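Local coordinates for protein MHC class I antigen (Ctenopharyngodon idella, PDB 5H5Z) that probably presents short peptides to T cells, as MHC class I heavy chains do, in complex with beta-2-microglobulin, at residues M26-Y34 with V43-Q51; S180-K188 with I263-T272. All coordinates share one frame; numbering follows the deposited sequence.

Contact 1: M26-Y34 with V43-Q51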
ATOM      1  N   MET A  26      10.350   1.919  -3.296  1.00 16.83           N
ATOM      2  CA  MET A  26       9.819   0.563  -3.246  1.00 17.23           C
ATOM      3  C   MET A  26      10.386  -0.303  -4.364  1.00 17.50           C
ATOM      4  O   MET A  26      10.555   0.161  -5.495  1.00 18.77           O
ATOM      5  CB  MET A  26       8.290   0.593  -3.380  1.00 20.14           C
ATOM      6  CG  MET A  26       7.555   1.246  -2.222  1.00 23.28           C
ATOM      7  SD  MET A  26       5.823   1.509  -2.634  1.00 30.23           S
ATOM      8  CE  MET A  26       5.920   3.001  -3.623  1.00 34.75           C
ATOM      9  N   VAL A  27      10.680  -1.560  -4.040  1.00 16.58           N
ATOM     10  CA  VAL A  27      10.906  -2.577  -5.055  1.00 18.20           C
ATOM     11  C   VAL A  27       9.781  -3.596  -4.924  1.00 17.24           C
ATOM     12  O   VAL A  27       9.529  -4.100  -3.823  1.00 19.58           O
ATOM     13  CB  VAL A  27      12.305  -3.219  -4.922  1.00 17.75           C
ATOM     14  CG1 VAL A  27      12.472  -4.422  -5.851  1.00 16.97           C
ATOM     15  CG2 VAL A  27      13.361  -2.178  -5.237  1.00 19.39           C
ATOM     16  N   ASP A  28       9.096  -3.863  -6.037  1.00 18.72           N
ATOM     17  CA  ASP A  28       7.911  -4.740  -6.059  1.00 18.93           C
ATOM     18  C   ASP A  28       6.879  -4.296  -5.021  1.00 20.76           C
ATOM     19  O   ASP A  28       6.250  -5.122  -4.340  1.00 21.81           O
ATOM     20  CB  ASP A  28       8.318  -6.218  -5.867  1.00 19.96           C
ATOM     21  CG  ASP A  28       9.200  -6.739  -7.001  1.00 23.55           C
ATOM     22  OD1 ASP A  28       9.495  -5.978  -7.949  1.00 25.14           O
ATOM     23  OD2 ASP A  28       9.602  -7.919  -6.943  1.00 24.64           O
ATOM     24  N   ASP A  29       6.732  -2.975  -4.908  1.00 21.22           N
ATOM     25  CA  ASP A  29       5.766  -2.330  -4.009  1.00 22.95           C
ATOM     26  C   ASP A  29       6.033  -2.560  -2.522  1.00 22.00           C
ATOM     27  O   ASP A  29       5.170  -2.302  -1.678  1.00 26.52           O
ATOM     28  CB  ASP A  29       4.332  -2.703  -4.410  1.00 25.73           C
ATOM     29  CG  ASP A  29       4.034  -2.353  -5.856  1.00 28.11           C
ATOM     30  OD1 ASP A  29       4.139  -1.162  -6.210  1.00 30.05           O
ATOM     31  OD2 ASP A  29       3.710  -3.265  -6.643  1.00 30.34           O
ATOM     32  N   GLY A  30       7.245  -3.015  -2.210  1.00 19.63           N
ATOM     33  CA  GLY A  30       7.704  -3.151  -0.835  1.00 22.17           C
ATOM     34  C   GLY A  30       8.745  -2.088  -0.544  1.00 23.47           C
ATOM     35  O   GLY A  30       9.733  -1.959  -1.276  1.00 22.94           O
ATOM     36  N   GLN A  31       8.529  -1.325   0.524  1.00 20.55           N
ATOM     37  CA  GLN A  31       9.392  -0.188   0.840  1.00 19.43           C
ATOM     38  C   GLN A  31      10.808  -0.623   1.208  1.00 19.56           C
ATOM     39  O   GLN A  31      10.985  -1.520   2.027  1.00 22.44           O
ATOM     40  CB  GLN A  31       8.817   0.646   1.988  1.00 20.49           C
ATOM     41  CG  GLN A  31       9.806   1.695   2.478  1.00 22.40           C
ATOM     42  CD  GLN A  31       9.384   2.416   3.744  1.00 24.57           C
ATOM     43  OE1 GLN A  31       9.666   3.607   3.904  1.00 25.65           O
ATOM     44  NE2 GLN A  31       8.738   1.703   4.661  1.00 24.88           N
ATOM     45  N   PHE A  32      11.807   0.024   0.610  1.00 18.64           N
ATOM     46  CA  PHE A  32      13.202  -0.214   0.990  1.00 18.93           C
ATOM     47  C   PHE A  32      13.926   1.063   1.441  1.00 20.12           C
ATOM     48  O   PHE A  32      15.033   0.990   1.971  1.00 21.02           O
ATOM     49  CB  PHE A  32      13.970  -0.919  -0.146  1.00 18.97           C
ATOM     50  CG  PHE A  32      14.379   0.001  -1.271  1.00 19.30           C
ATOM     51  CD1 PHE A  32      13.489   0.310  -2.294  1.00 17.30           C
ATOM     52  CD2 PHE A  32      15.662   0.552  -1.310  1.00 21.40           C
ATOM     53  CE1 PHE A  32      13.856   1.159  -3.329  1.00 17.95           C
ATOM     54  CE2 PHE A  32      16.041   1.404  -2.346  1.00 19.80           C
ATOM     55  CZ  PHE A  32      15.137   1.709  -3.357  1.00 19.42           C
ATOM     56  N   MET A  33      13.293   2.220   1.238  1.00 19.17           N
ATOM     57  CA  MET A  33      13.910   3.519   1.535  1.00 20.21           C
ATOM     58  C   MET A  33      12.880   4.480   2.117  1.00 18.56           C
ATOM     59  O   MET A  33      11.712   4.448   1.722  1.00 20.52           O
ATOM     60  CB  MET A  33      14.518   4.101   0.252  1.00 24.16           C
ATOM     61  CG  MET A  33      15.141   5.487   0.373  1.00 31.04           C
ATOM     62  SD  MET A  33      13.929   6.819   0.297  1.00 36.50           S
ATOM     63  CE  MET A  33      13.368   6.698  -1.384  1.00 33.00           C
ATOM     64  N   TYR A  34      13.327   5.335   3.038  1.00 19.22           N
ATOM     65  CA  TYR A  34      12.517   6.438   3.561  1.00 17.25           C
ATOM     66  C   TYR A  34      13.339   7.732   3.646  1.00 20.36           C
ATOM     67  O   TYR A  34      14.524   7.690   3.961  1.00 21.17           O
ATOM     68  CB  TYR A  34      11.974   6.092   4.946  1.00 19.73           C
ATOM     69  CG  TYR A  34      11.152   7.200   5.560  1.00 23.03           C
ATOM     70  CD1 TYR A  34       9.824   7.386   5.184  1.00 23.97           C
ATOM     71  CD2 TYR A  34      11.703   8.072   6.501  1.00 24.07           C
ATOM     72  CE1 TYR A  34       9.059   8.396   5.737  1.00 25.48           C
ATOM     73  CE2 TYR A  34      10.943   9.089   7.059  1.00 27.40           C
ATOM     74  CZ  TYR A  34       9.621   9.242   6.671  1.00 26.40           C
ATOM     75  OH  TYR A  34       8.851  10.237   7.209  1.00 27.69           O
ATOM     76  N   VAL A  43      17.169   6.815   4.662  1.00 23.20           N
ATOM     77  CA  VAL A  43      17.512   5.630   5.460  1.00 23.39           C
ATOM     78  C   VAL A  43      16.997   4.315   4.852  1.00 23.69           C
ATOM     79  O   VAL A  43      15.953   4.301   4.176  1.00 22.25           O
ATOM     80  CB  VAL A  43      17.021   5.756   6.928  1.00 23.65           C
ATOM     81  CG1 VAL A  43      17.773   6.860   7.662  1.00 26.47           C
ATOM     82  CG2 VAL A  43      15.518   5.995   6.986  1.00 27.18           C
ATOM     83  N   PRO A  44      17.725   3.204   5.098  1.00 22.38           N
ATOM     84  CA  PRO A  44      17.336   1.874   4.625  1.00 23.01           C
ATOM     85  C   PRO A  44      16.111   1.340   5.353  1.00 22.19           C
ATOM     86  O   PRO A  44      15.915   1.642   6.532  1.00 23.81           O
ATOM     87  CB  PRO A  44      18.554   1.008   4.968  1.00 23.43           C
ATOM     88  CG  PRO A  44      19.225   1.718   6.093  1.00 27.46           C
ATOM     89  CD  PRO A  44      19.032   3.175   5.790  1.00 26.21           C
ATOM     90  N   LYS A  45      15.307   0.545   4.657  1.00 23.62           N
ATOM     91  CA  LYS A  45      14.127  -0.055   5.272  1.00 23.76           C
ATOM     92  C   LYS A  45      14.034  -1.577   5.107  1.00 23.40           C
ATOM     93  O   LYS A  45      13.081  -2.177   5.575  1.00 28.30           O
ATOM     94  CB  LYS A  45      12.845   0.621   4.763  1.00 22.95           C
ATOM     95  CG  LYS A  45      12.692   2.097   5.133  1.00 23.55           C
ATOM     96  CD  LYS A  45      12.588   2.351   6.637  1.00 24.50           C
ATOM     97  CE  LYS A  45      11.327   1.740   7.240  1.00 29.34           C
ATOM     98  NZ  LYS A  45      11.139   2.122   8.666  1.00 32.76           N
ATOM     99  N   THR A  46      15.008  -2.197   4.443  1.00 24.30           N
ATOM    100  CA  THR A  46      15.061  -3.667   4.340  1.00 27.65           C
ATOM    101  C   THR A  46      16.451  -4.192   4.674  1.00 25.84           C
ATOM    102  O   THR A  46      17.440  -3.470   4.538  1.00 26.67           O
ATOM    103  CB  THR A  46      14.697  -4.189   2.933  1.00 28.63           C
ATOM    104  OG1 THR A  46      15.661  -3.718   1.982  1.00 28.81           O
ATOM    105  CG2 THR A  46      13.320  -3.740   2.512  1.00 28.90           C
ATOM    106  N   GLU A  47      16.526  -5.452   5.099  1.00 25.69           N
ATOM    107  CA  GLU A  47      17.816  -6.100   5.346  1.00 26.87           C
ATOM    108  C   GLU A  47      18.663  -6.195   4.077  1.00 25.40           C
ATOM    109  O   GLU A  47      19.882  -6.032   4.134  1.00 28.93           O
ATOM    110  CB  GLU A  47      17.628  -7.481   5.974  1.00 32.45           C
ATOM    111  CG  GLU A  47      17.120  -7.447   7.409  1.00 40.33           C
ATOM    112  CD  GLU A  47      18.230  -7.406   8.449  1.00 52.95           C
ATOM    113  OE1 GLU A  47      19.066  -6.476   8.403  1.00 68.05           O
ATOM    114  OE2 GLU A  47      18.251  -8.301   9.326  1.00 51.69           O
ATOM    115  N   TRP A  48      18.027  -6.433   2.930  1.00 27.12           N
ATOM    116  CA  TRP A  48      18.799  -6.604   1.692  1.00 27.62           C
ATOM    117  C   TRP A  48      19.501  -5.333   1.210  1.00 25.71           C
ATOM    118  O   TRP A  48      20.584  -5.422   0.634  1.00 26.66           O
ATOM    119  CB  TRP A  48      18.001  -7.294   0.576  1.00 28.81           C
ATOM    120  CG  TRP A  48      16.733  -6.610   0.151  1.00 25.85           C
ATOM    121  CD1 TRP A  48      15.456  -6.951   0.514  1.00 28.96           C
ATOM    122  CD2 TRP A  48      16.612  -5.502  -0.748  1.00 24.12           C
ATOM    123  NE1 TRP A  48      14.550  -6.111  -0.090  1.00 26.69           N
ATOM    124  CE2 TRP A  48      15.232  -5.207  -0.864  1.00 25.27           C
ATOM    125  CE3 TRP A  48      17.536  -4.708  -1.449  1.00 23.17           C
ATOM    126  CZ2 TRP A  48      14.754  -4.163  -1.667  1.00 24.19           C
ATOM    127  CZ3 TRP A  48      17.059  -3.671  -2.245  1.00 22.72           C
ATOM    128  CH2 TRP A  48      15.674  -3.407  -2.344  1.00 22.11           C
ATOM    129  N   ILE A  49      18.901  -4.160   1.435  1.00 24.41           N
ATOM    130  CA  ILE A  49      19.580  -2.904   1.101  1.00 23.50           C
ATOM    131  C   ILE A  49      20.671  -2.570   2.128  1.00 24.92           C
ATOM    132  O   ILE A  49      21.738  -2.078   1.752  1.00 28.10           O
ATOM    133  CB  ILE A  49      18.608  -1.714   0.821  1.00 21.73           C
ATOM    134  CG1 ILE A  49      19.348  -0.540   0.167  1.00 21.91           C
ATOM    135  CG2 ILE A  49      17.865  -1.254   2.073  1.00 22.87           C
ATOM    136  CD1 ILE A  49      19.763  -0.788  -1.269  1.00 23.73           C
ATOM    137  N   ARG A  50      20.411  -2.871   3.404  1.00 25.80           N
ATOM    138  CA  ARG A  50      21.386  -2.660   4.485  1.00 30.50           C
ATOM    139  C   ARG A  50      22.670  -3.454   4.265  1.00 29.90           C
ATOM    140  O   ARG A  50      23.767  -2.960   4.527  1.00 38.11           O
ATOM    141  CB  ARG A  50      20.802  -3.044   5.851  1.00 33.41           C
ATOM    142  CG  ARG A  50      19.734  -2.109   6.387  1.00 37.00           C
ATOM    143  CD  ARG A  50      19.335  -2.488   7.802  1.00 46.97           C
ATOM    144  NE  ARG A  50      18.213  -1.682   8.284  1.00 51.16           N
ATOM    145  CZ  ARG A  50      16.938  -2.071   8.279  1.00 50.20           C
ATOM    146  NH1 ARG A  50      16.601  -3.275   7.828  1.00 44.03           N
ATOM    147  NH2 ARG A  50      15.996  -1.254   8.738  1.00 51.68           N
ATOM    148  N   GLN A  51      22.523  -4.683   3.784  1.00 30.74           N
ATOM    149  CA  GLN A  51      23.657  -5.592   3.627  1.00 31.66           C
ATOM    150  C   GLN A  51      24.504  -5.272   2.397  1.00 32.63           C
ATOM    151  O   GLN A  51      25.631  -5.761   2.265  1.00 32.80           O
ATOM    152  CB  GLN A  51      23.165  -7.037   3.564  1.00 37.49           C
ATOM    153  CG  GLN A  51      22.647  -7.570   4.892  1.00 40.25           C
ATOM    154  CD  GLN A  51      22.312  -9.049   4.851  1.00 47.82           C
ATOM    155  OE1 GLN A  51      21.768  -9.554   3.867  1.00 54.15           O
ATOM    156  NE2 GLN A  51      22.623  -9.750   5.932  1.00 54.52           N
TER
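Phe-32 and Trp-48 meet with their ring planes nearly parallel, at 28°, yet slid apart until the centroids lie 5.5 Å from each other and the rings barely overlap. The touch is at the root of the phenylalanine: Phe-32 CB sits 3.7 Å from Trp-48 CZ2, at the far end of the indole. Val-27 CG2 reaches the same end, and Ile-49 CG1 lies at the edge of the Phe-32 ring, near its plane. The indole is also lidded from its own segment, with Thr-46 OG1 3.2 Å above the ring plane. Thr-46 is the N-cap of helix 47-50; its OG1 (chi1 63°) accepts a weak bond from Ile-49 N, while Thr-46 CG2 comes 3.3 Å from Gln-31 O.

Beside this cluster the backbones pair as antiparallel strands, two fairly straight bonds joining Tyr-34 and Val-43. Lys-45 N gives a more bent one (139°) to Phe-32 O, from above the carbonyl plane. The Lys-45 chain, folded at chi2 and chi3, runs obliquely over Gln-31.

This hairpin of strands 30-36 and 43-44 edges the MHC class I platform sheet; a classic beta bulge at Phe-32 and Met-33 sets both opposite Gly-25 of strand 21-27. On the apolar side pack Tyr-57 and Trp-58 of helix 55-82 and Tyr-167 of helix 148-170, the groove-bounding helices; Asp-54 of beta-2-microglobulin packs on Tyr-34 and makes a long, weak ion pair with Lys-45.

Contact 2: S180-K188 with I263-T272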
ATOM      1  N   SER A 180       3.221 -20.169   0.615  0.58 24.69           N
ATOM      2  CA  SER A 180       1.850 -20.662   0.476  0.58 25.13           C
ATOM      3  C   SER A 180       0.914 -20.091   1.549  0.58 22.93           C
ATOM      4  O   SER A 180       1.350 -19.810   2.670  0.58 22.83           O
ATOM      5  CB  SER A 180       1.823 -22.193   0.482  0.58 27.13           C
ATOM      6  OG  SER A 180       2.575 -22.716  -0.602  0.58 24.71           O
ATOM      7  N   PRO A 181      -0.373 -19.904   1.203  1.00 22.53           N
ATOM      8  CA  PRO A 181      -1.331 -19.403   2.198  1.00 22.26           C
ATOM      9  C   PRO A 181      -1.602 -20.401   3.317  1.00 21.88           C
ATOM     10  O   PRO A 181      -1.618 -21.618   3.089  1.00 24.54           O
ATOM     11  CB  PRO A 181      -2.613 -19.135   1.395  1.00 21.95           C
ATOM     12  CG  PRO A 181      -2.430 -19.770   0.071  1.00 24.91           C
ATOM     13  CD  PRO A 181      -0.963 -20.021  -0.146  1.00 22.01           C
ATOM     14  N   GLN A 182      -1.764 -19.872   4.525  1.00 22.04           N
ATOM     15  CA  GLN A 182      -2.305 -20.638   5.640  1.00 22.04           C
ATOM     16  C   GLN A 182      -3.815 -20.451   5.585  1.00 22.54           C
ATOM     17  O   GLN A 182      -4.302 -19.323   5.613  1.00 22.16           O
ATOM     18  CB  GLN A 182      -1.714 -20.160   6.969  1.00 25.49           C
ATOM     19  CG  GLN A 182      -0.199 -20.341   7.056  1.00 34.14           C
ATOM     20  CD  GLN A 182       0.418 -19.747   8.311  1.00 43.28           C
ATOM     21  OE1 GLN A 182       1.289 -18.875   8.232  1.00 44.04           O
ATOM     22  NE2 GLN A 182      -0.017 -20.222   9.473  1.00 50.49           N
ATOM     23  N   VAL A 183      -4.552 -21.556   5.482  1.00 23.72           N
ATOM     24  CA  VAL A 183      -5.985 -21.505   5.195  1.00 23.15           C
ATOM     25  C   VAL A 183      -6.806 -22.078   6.343  1.00 24.26           C
ATOM     26  O   VAL A 183      -6.491 -23.154   6.862  1.00 25.71           O
ATOM     27  CB  VAL A 183      -6.328 -22.262   3.887  1.00 24.03           C
ATOM     28  CG1 VAL A 183      -7.820 -22.185   3.578  1.00 24.22           C
ATOM     29  CG2 VAL A 183      -5.514 -21.724   2.713  1.00 24.21           C
ATOM     30  N   SER A 184      -7.849 -21.348   6.741  1.00 21.15           N
ATOM     31  CA  SER A 184      -8.807 -21.834   7.737  1.00 22.49           C
ATOM     32  C   SER A 184     -10.250 -21.597   7.284  1.00 23.77           C
ATOM     33  O   SER A 184     -10.518 -20.692   6.488  1.00 23.41           O
ATOM     34  CB  SER A 184      -8.572 -21.164   9.095  1.00 23.00           C
ATOM     35  OG  SER A 184      -7.308 -21.514   9.635  1.00 30.82           O
ATOM     36  N   LEU A 185     -11.167 -22.425   7.785  1.00 22.19           N
ATOM     37  CA  LEU A 185     -12.600 -22.203   7.606  1.00 22.06           C
ATOM     38  C   LEU A 185     -13.162 -21.738   8.933  1.00 24.28           C
ATOM     39  O   LEU A 185     -13.007 -22.419   9.953  1.00 22.80           O
ATOM     40  CB  LEU A 185     -13.322 -23.480   7.168  1.00 25.47           C
ATOM     41  CG  LEU A 185     -13.520 -23.804   5.687  1.00 28.47           C
ATOM     42  CD1 LEU A 185     -14.499 -24.959   5.561  1.00 29.74           C
ATOM     43  CD2 LEU A 185     -14.013 -22.612   4.880  1.00 30.60           C
ATOM     44  N   LEU A 186     -13.824 -20.583   8.903  1.00 24.22           N
ATOM     45  CA  LEU A 186     -14.278 -19.917  10.117  1.00 23.14           C
ATOM     46  C   LEU A 186     -15.784 -19.813  10.142  1.00 23.84           C
ATOM     47  O   LEU A 186     -16.421 -19.611   9.106  1.00 26.52           O
ATOM     48  CB  LEU A 186     -13.682 -18.507  10.205  1.00 24.82           C
ATOM     49  CG  LEU A 186     -12.183 -18.304   9.932  1.00 29.07           C
ATOM     50  CD1 LEU A 186     -11.796 -16.838  10.067  1.00 29.69           C
ATOM     51  CD2 LEU A 186     -11.318 -19.180  10.822  1.00 30.76           C
ATOM     52  N   GLN A 187     -16.354 -19.953  11.329  1.00 24.71           N
ATOM     53  CA  GLN A 187     -17.787 -19.775  11.504  1.00 26.93           C
ATOM     54  C   GLN A 187     -18.074 -19.305  12.919  1.00 28.86           C
ATOM     55  O   GLN A 187     -17.552 -19.865  13.881  1.00 29.07           O
ATOM     56  CB  GLN A 187     -18.517 -21.085  11.224  1.00 26.46           C
ATOM     57  CG  GLN A 187     -20.004 -20.916  10.975  1.00 29.34           C
ATOM     58  CD  GLN A 187     -20.706 -22.229  10.695  1.00 25.71           C
ATOM     59  OE1 GLN A 187     -20.305 -23.273  11.196  1.00 27.72           O
ATOM     60  NE2 GLN A 187     -21.771 -22.178   9.903  1.00 27.83           N
ATOM     61  N   LYS A 188     -18.902 -18.273  13.040  1.00 26.77           N
ATOM     62  CA  LYS A 188     -19.228 -17.704  14.342  1.00 28.18           C
ATOM     63  C   LYS A 188     -20.303 -18.509  15.066  1.00 27.49           C
ATOM     64  O   LYS A 188     -20.275 -18.640  16.287  1.00 27.05           O
ATOM     65  CB  LYS A 188     -19.667 -16.249  14.186  1.00 31.89           C
ATOM     66  CG  LYS A 188     -18.578 -15.343  13.633  1.00 32.09           C
ATOM     67  CD  LYS A 188     -18.935 -13.872  13.770  1.00 41.49           C
ATOM     68  CE  LYS A 188     -19.002 -13.436  15.227  1.00 43.42           C
ATOM     69  NZ  LYS A 188     -17.672 -13.040  15.763  1.00 35.94           N
ATOM     70  N   ILE A 263      -5.217 -25.793  -1.845  1.00 31.21           N
ATOM     71  CA  ILE A 263      -5.534 -26.279  -0.507  1.00 30.62           C
ATOM     72  C   ILE A 263      -7.065 -26.313  -0.406  1.00 30.56           C
ATOM     73  O   ILE A 263      -7.733 -25.384  -0.861  1.00 29.83           O
ATOM     74  CB  ILE A 263      -4.904 -25.375   0.585  1.00 31.20           C
ATOM     75  CG1 ILE A 263      -3.388 -25.244   0.357  1.00 34.58           C
ATOM     76  CG2 ILE A 263      -5.174 -25.939   1.976  1.00 36.76           C
ATOM     77  CD1 ILE A 263      -2.714 -24.109   1.108  1.00 34.27           C
ATOM     78  N   ARG A 264      -7.615 -27.394   0.148  1.00 27.07           N
ATOM     79  CA  ARG A 264      -9.061 -27.543   0.291  1.00 28.56           C
ATOM     80  C   ARG A 264      -9.463 -27.698   1.761  1.00 28.28           C
ATOM     81  O   ARG A 264      -8.845 -28.457   2.506  1.00 28.82           O
ATOM     82  CB  ARG A 264      -9.562 -28.739  -0.536  1.00 30.61           C
ATOM     83  CG  ARG A 264     -11.078 -28.915  -0.566  1.00 35.15           C
ATOM     84  CD  ARG A 264     -11.494 -30.173  -1.318  1.00 37.30           C
ATOM     85  NE  ARG A 264     -11.126 -30.124  -2.735  1.00 39.17           N
ATOM     86  CZ  ARG A 264     -11.920 -29.696  -3.715  1.00 38.58           C
ATOM     87  NH1 ARG A 264     -13.152 -29.269  -3.453  1.00 33.07           N
ATOM     88  NH2 ARG A 264     -11.478 -29.695  -4.968  1.00 38.78           N
ATOM     89  N   LYS A 265     -10.492 -26.969   2.181  1.00 24.01           N
ATOM     90  CA  LYS A 265     -11.038 -27.154   3.525  1.00 24.71           C
ATOM     91  C   LYS A 265     -12.506 -27.546   3.454  1.00 27.61           C
ATOM     92  O   LYS A 265     -13.230 -27.067   2.585  1.00 27.67           O
ATOM     93  CB  LYS A 265     -10.850 -25.897   4.379  1.00 24.80           C
ATOM     94  CG  LYS A 265      -9.397 -25.507   4.614  1.00 26.84           C
ATOM     95  CD  LYS A 265      -8.722 -26.426   5.615  1.00 28.55           C
ATOM     96  CE  LYS A 265      -7.222 -26.176   5.657  1.00 28.10           C
ATOM     97  NZ  LYS A 265      -6.571 -27.038   6.682  1.00 32.47           N
ATOM     98  N   THR A 266     -12.934 -28.423   4.363  1.00 28.06           N
ATOM     99  CA  THR A 266     -14.316 -28.920   4.385  1.00 28.47           C
ATOM    100  C   THR A 266     -14.969 -28.671   5.749  1.00 27.84           C
ATOM    101  O   THR A 266     -14.331 -28.133   6.651  1.00 28.52           O
ATOM    102  CB  THR A 266     -14.391 -30.431   4.051  1.00 33.73           C
ATOM    103  OG1 THR A 266     -13.757 -31.191   5.088  1.00 34.72           O
ATOM    104  CG2 THR A 266     -13.728 -30.739   2.707  1.00 36.15           C
ATOM    105  N   GLU A 267     -16.231 -29.075   5.904  1.00 29.48           N
ATOM    106  CA  GLU A 267     -16.954 -28.889   7.173  1.00 29.75           C
ATOM    107  C   GLU A 267     -16.179 -29.403   8.386  1.00 30.91           C
ATOM    108  O   GLU A 267     -16.263 -28.820   9.471  1.00 30.84           O
ATOM    109  CB  GLU A 267     -18.346 -29.538   7.129  1.00 35.26           C
ATOM    110  CG  GLU A 267     -18.363 -31.035   6.875  1.00 40.46           C
ATOM    111  CD  GLU A 267     -19.710 -31.521   6.380  1.00 62.23           C
ATOM    112  OE1 GLU A 267     -19.745 -32.159   5.308  1.00 65.03           O
ATOM    113  OE2 GLU A 267     -20.732 -31.255   7.055  1.00 65.21           O
ATOM    114  N   ASP A 268     -15.427 -30.488   8.190  1.00 30.53           N
ATOM    115  CA  ASP A 268     -14.611 -31.090   9.244  1.00 32.79           C
ATOM    116  C   ASP A 268     -13.520 -30.157   9.763  1.00 31.39           C
ATOM    117  O   ASP A 268     -12.942 -30.395  10.828  1.00 30.26           O
ATOM    118  CB  ASP A 268     -13.973 -32.394   8.747  1.00 38.82           C
ATOM    119  CG  ASP A 268     -14.962 -33.541   8.676  1.00 43.51           C
ATOM    120  OD1 ASP A 268     -16.106 -33.385   9.155  1.00 44.49           O
ATOM    121  OD2 ASP A 268     -14.590 -34.605   8.143  1.00 49.59           O
ATOM    122  N   ASP A 269     -13.239 -29.104   9.001  1.00 26.99           N
ATOM    123  CA  ASP A 269     -12.174 -28.166   9.341  1.00 24.38           C
ATOM    124  C   ASP A 269     -12.654 -26.907  10.047  1.00 24.97           C
ATOM    125  O   ASP A 269     -11.829 -26.135  10.547  1.00 24.39           O
ATOM    126  CB  ASP A 269     -11.387 -27.783   8.084  1.00 24.94           C
ATOM    127  CG  ASP A 269     -10.735 -28.975   7.435  1.00 29.37           C
ATOM    128  OD1 ASP A 269     -10.102 -29.769   8.163  1.00 31.83           O
ATOM    129  OD2 ASP A 269     -10.866 -29.124   6.204  1.00 26.88           O
ATOM    130  N   ILE A 270     -13.973 -26.706  10.096  1.00 26.54           N
ATOM    131  CA  ILE A 270     -14.535 -25.454  10.617  1.00 25.33           C
ATOM    132  C   ILE A 270     -14.123 -25.210  12.066  1.00 25.98           C
ATOM    133  O   ILE A 270     -14.249 -26.092  12.922  1.00 25.49           O
ATOM    134  CB  ILE A 270     -16.074 -25.380  10.447  1.00 24.19           C
ATOM    135  CG1 ILE A 270     -16.435 -25.369   8.957  1.00 28.40           C
ATOM    136  CG2 ILE A 270     -16.648 -24.150  11.150  1.00 25.19           C
ATOM    137  CD1 ILE A 270     -17.920 -25.338   8.666  1.00 28.77           C
ATOM    138  N   ILE A 271     -13.600 -24.012  12.317  1.00 23.75           N
ATOM    139  CA  ILE A 271     -13.248 -23.590  13.669  1.00 26.25           C
ATOM    140  C   ILE A 271     -14.110 -22.409  14.113  1.00 24.33           C
ATOM    141  O   ILE A 271     -14.653 -21.670  13.286  1.00 24.87           O
ATOM    142  CB  ILE A 271     -11.736 -23.278  13.830  1.00 24.16           C
ATOM    143  CG1 ILE A 271     -11.292 -22.138  12.900  1.00 23.67           C
ATOM    144  CG2 ILE A 271     -10.907 -24.543  13.627  1.00 23.95           C
ATOM    145  CD1 ILE A 271      -9.871 -21.668  13.138  1.00 29.09           C
ATOM    146  N   THR A 272     -14.237 -22.250  15.425  1.00 23.16           N
ATOM    147  CA  THR A 272     -15.082 -21.212  16.005  1.00 25.60           C
ATOM    148  C   THR A 272     -14.617 -20.881  17.419  1.00 26.03           C
ATOM    149  O   THR A 272     -13.955 -21.692  18.072  1.00 31.47           O
ATOM    150  CB  THR A 272     -16.567 -21.649  16.015  1.00 27.19           C
ATOM    151  OG1 THR A 272     -17.398 -20.576  16.488  1.00 28.14           O
ATOM    152  CG2 THR A 272     -16.767 -22.880  16.877  1.00 27.27           C
TER
HETATM  153  O   HOH W   1      -7.439 -25.218   8.878  1.00 35.00           O
HETATM  154  O   HOH W   2     -10.022 -24.453   9.339  1.00 28.60           O
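Leu-186 and Ile-271 are brought side by side by their first torsions: Leu-186 CG stands anti to the carbonyl carbon (chi1 -47°), and Ile-271 CG1 is wedged between its own N and carbonyl carbon (chi1 61°). Leu-186 CD2 thus lies 3.6 Å from Ile-271 CG1, both chains leaning to the same side. Leu-185 leaves the strand toward the other segment and runs antiparallel to the Lys-265 side chain, Leu-185 CG 3.6 Å from Lys-265 CB, while its CD1 meets Ile-270 CG1. Ile-270 also sends CG2 against Gln-187 CB, the two side chains crossing. At the other end, Ile-263 CD1 packs against Val-183 CG2 and Pro-181 O.

The backbones are bridged once. Ile-271 N donates almost straight to Leu-185 O (2.9 Å, 171°), and Gln-187 N returns a bond to Ile-271 O. The axes of strands 182-187 and 263-266 come no closer than 7.3 Å and do not pair directly; one water between them links Val-183 O to Lys-265 NZ. A second joins Leu-185 N to Asp-269 O of the 3-10 segment 267-269, which is tied back by Thr-266 N, a donor to Asp-269 OD2 at 2.9 Å.

The chemistry is therefore divided along strand 182-187. Apolar chains close the edge of the immunoglobulin sandwich between its two sheets, with Val-194 and Cys-196 against Leu-185, whereas Leu-185 O, Gln-187 N, Val-183 O and Leu-185 N are bound by backbone or water. Beta-2-microglobulin runs along this strand, its Pro-15 packing on Leu-186; its Glu-95 and the C-terminal carboxylate of its Met-98 form salt bridges with Lys-188, which probably help hold the subunits together.

In the fold
From the N terminus, the chain first closes contact 1, a beta hairpin in which only eight residues separate the segments; it ties an outermost strand and the short helix 47-50 to the floor of the peptide-binding platform. The chain then builds the long helices and the rest of the eight-stranded sheet before entering the immunoglobulin C1-set domain. Contact 2 closes a far wider loop, of 74 residues, bringing the first strand of that domain against its last strand and the tail beyond. The two neither nest nor cross: they follow in series, with centres 34 Å apart and nearest atoms about 16 Å apart. Beta-2-microglobulin lies within reach of both.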